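Local coordinates for protein Old Yellow Enzyme (Pichia, PDB 6AGZ) that probably catalyses the asymmetric reduction of activated alkenes such as enones, using a bound flavin mononucleotide held in a TIM-barrel fold, at residues S48-Y53 with K94-E99. Numbering follows the deposited sequence.
Sequences SMLSYY and KKIVEE
L50 and I96 bring together two neighbouring helices on the outside of the TIM barrel of this flavoprotein, helix 47-57 and helix 87-102, each of which follows a strand of the parallel barrel. Segments 48-53 and 94-99 run in roughly the same direction, their axes 9.4 Å apart at closest approach and crossing at -24°, and their backbones come nearest at this pair, CA of L50 lying 5.3 Å from CA of I96. The dense part of the contact is made by carbon atoms. I96 has its two branches spread between different partners: chi1 (-67°) sets CG1 anti to the carbonyl carbon, and with chi2 extended (-175°) CD1 ends 4.1 Å from M49 CB, whereas CG2 approaches the Y53 ring obliquely, 4.1 Å from CD2. An alanine in place of I96 would remove CG1, CG2 and CD1 and probably open a gap beside L50 CD1, M49 CB and the Y53 ring. On its inner side this core is backed by the barrel: M49 and Y53 also touch strand 63-70, where the Y53 hydroxyl is hydrogen-bonded to E67, and the Y53 side chain lies about 9 Å from the flavin.

The outer side is looser and more polar. K95 is exposed and its chain leads away from helix 47-57, to a hydrogen bond between NZ and the carbonyl oxygen of L404. The E99 carboxylate is held through OE2 by the S54 hydroxyl and by a salt bridge to K103. The aliphatic part of E99 belongs instead to the tight packing, its side chain crossing that of L50 at about a right angle: the single methyl CD1 of L50 rests 3.6 Å from I96 CA and 3.5 Å from E99 CB.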
loop_
_atom_site.group_PDB
_atom_site.type_symbol
_atom_site.label_atom_id
_atom_site.label_comp_id
_atom_site.label_asym_id
_atom_site.label_seq_id
_atom_site.Cartn_x
_atom_site.Cartn_y
_atom_site.Cartn_z
ATOM N N SER A 48 30.160 -7.181 30.299
ATOM C CA SER A 48 30.175 -5.922 29.564
ATOM C C SER A 48 28.793 -5.597 29.012
ATOM O O SER A 48 28.331 -4.454 29.094
ATOM C CB SER A 48 31.201 -5.989 28.433
ATOM O OG SER A 48 32.498 -6.265 28.932
ATOM N N MET A 49 28.119 -6.596 28.436
ATOM C CA MET A 49 26.762 -6.385 27.947
ATOM C C MET A 49 25.808 -6.074 29.092
ATOM O O MET A 49 24.880 -5.271 28.937
ATOM C CB MET A 49 26.289 -7.615 27.174
ATOM C CG MET A 49 27.067 -7.876 25.894
ATOM S SD MET A 49 26.681 -9.479 25.170
ATOM C CE MET A 49 24.901 -9.359 25.024
ATOM N N LEU A 50 26.022 -6.698 30.252
ATOM C CA LEU A 50 25.156 -6.452 31.399
ATOM C C LEU A 50 25.249 -5.000 31.854
ATOM O O LEU A 50 24.226 -4.342 32.078
ATOM C CB LEU A 50 25.511 -7.406 32.540
ATOM C CG LEU A 50 24.621 -7.358 33.784
ATOM C CD1 LEU A 50 23.175 -7.114 33.406
ATOM C CD2 LEU A 50 24.746 -8.644 34.581
ATOM N N SER A 51 26.471 -4.480 31.997
ATOM C CA SER A 51 26.624 -3.065 32.317
ATOM C C SER A 51 26.088 -2.189 31.191
ATOM O O SER A 51 25.492 -1.130 31.439
ATOM C CB SER A 51 28.094 -2.748 32.594
ATOM O OG SER A 51 28.293 -1.355 32.758
ATOM N N TYR A 52 26.274 -2.633 29.947
ATOM C CA TYR A 52 25.849 -1.872 28.777
ATOM C C TYR A 52 24.346 -1.623 28.793
ATOM O O TYR A 52 23.890 -0.485 28.627
ATOM C CB TYR A 52 26.279 -2.626 27.517
ATOM C CG TYR A 52 25.787 -2.079 26.197
ATOM C CD1 TYR A 52 26.450 -1.038 25.561
ATOM C CD2 TYR A 52 24.688 -2.640 25.560
ATOM C CE1 TYR A 52 26.015 -0.551 24.343
ATOM C CE2 TYR A 52 24.245 -2.161 24.343
ATOM C CZ TYR A 52 24.913 -1.117 23.738
ATOM O OH TYR A 52 24.475 -0.639 22.524
ATOM N N TYR A 53 23.555 -2.678 28.999
ATOM C CA TYR A 53 22.110 -2.506 29.089
ATOM C C TYR A 53 21.686 -1.905 30.424
ATOM O O TYR A 53 20.641 -1.249 30.498
ATOM C CB TYR A 53 21.403 -3.844 28.870
ATOM C CG TYR A 53 21.478 -4.347 27.446
ATOM C CD1 TYR A 53 20.640 -3.836 26.464
ATOM C CD2 TYR A 53 22.386 -5.334 27.083
ATOM C CE1 TYR A 53 20.705 -4.292 25.160
ATOM C CE2 TYR A 53 22.458 -5.796 25.783
ATOM C CZ TYR A 53 21.615 -5.272 24.826
ATOM O OH TYR A 53 21.684 -5.731 23.530
ATOM N N LYS A 94 18.939 -14.031 31.168
ATOM C CA LYS A 94 18.047 -13.864 32.311
ATOM C C LYS A 94 18.615 -12.859 33.306
ATOM O O LYS A 94 17.878 -12.025 33.845
ATOM C CB LYS A 94 17.804 -15.211 32.990
ATOM C CG LYS A 94 16.814 -15.158 34.146
ATOM C CD LYS A 94 16.671 -16.518 34.813
ATOM C CE LYS A 94 15.479 -16.557 35.760
ATOM N NZ LYS A 94 15.624 -15.618 36.904
ATOM N N LYS A 95 19.924 -12.921 33.559
ATOM C CA LYS A 95 20.534 -11.959 34.471
ATOM C C LYS A 95 20.485 -10.547 33.899
ATOM O O LYS A 95 20.223 -9.581 34.633
ATOM C CB LYS A 95 21.970 -12.376 34.785
ATOM C CG LYS A 95 22.052 -13.679 35.566
ATOM C CD LYS A 95 23.481 -14.162 35.728
ATOM C CE LYS A 95 23.538 -15.372 36.645
ATOM N NZ LYS A 95 24.934 -15.724 37.017
ATOM N N ILE A 96 20.716 -10.403 32.589
ATOM C CA ILE A 96 20.594 -9.085 31.967
ATOM C C ILE A 96 19.179 -8.540 32.136
ATOM O O ILE A 96 18.986 -7.366 32.479
ATOM C CB ILE A 96 21.006 -9.144 30.484
ATOM C CG1 ILE A 96 22.503 -9.432 30.353
ATOM C CG2 ILE A 96 20.653 -7.841 29.778
ATOM C CD1 ILE A 96 23.011 -9.378 28.928
ATOM N N VAL A 97 18.171 -9.389 31.916
ATOM C CA VAL A 97 16.782 -8.960 32.062
ATOM C C VAL A 97 16.497 -8.542 33.497
ATOM O O VAL A 97 15.851 -7.515 33.745
ATOM C CB VAL A 97 15.826 -10.078 31.608
ATOM C CG1 VAL A 97 14.385 -9.687 31.877
ATOM C CG2 VAL A 97 16.023 -10.373 30.143
ATOM N N GLU A 98 16.970 -9.332 34.464
ATOM C CA GLU A 98 16.724 -9.010 35.866
ATOM C C GLU A 98 17.350 -7.676 36.244
ATOM O O GLU A 98 16.763 -6.901 37.011
ATOM C CB GLU A 98 17.252 -10.129 36.762
ATOM C CG GLU A 98 16.460 -11.422 36.656
ATOM C CD GLU A 98 17.078 -12.552 37.450
ATOM O OE1 GLU A 98 18.214 -12.385 37.941
ATOM O OE2 GLU A 98 16.429 -13.610 37.583
ATOM N N GLU A 99 18.538 -7.379 35.710
ATOM C CA GLU A 99 19.145 -6.082 35.993
ATOM C C GLU A 99 18.375 -4.950 35.322
ATOM O O GLU A 99 18.169 -3.891 35.929
ATOM C CB GLU A 99 20.607 -6.072 35.554
ATOM C CG GLU A 99 21.263 -4.696 35.593
ATOM C CD GLU A 99 21.495 -4.176 37.003
ATOM O OE1 GLU A 99 21.238 -4.916 37.975
ATOM O OE2 GLU A 99 21.939 -3.016 37.138
#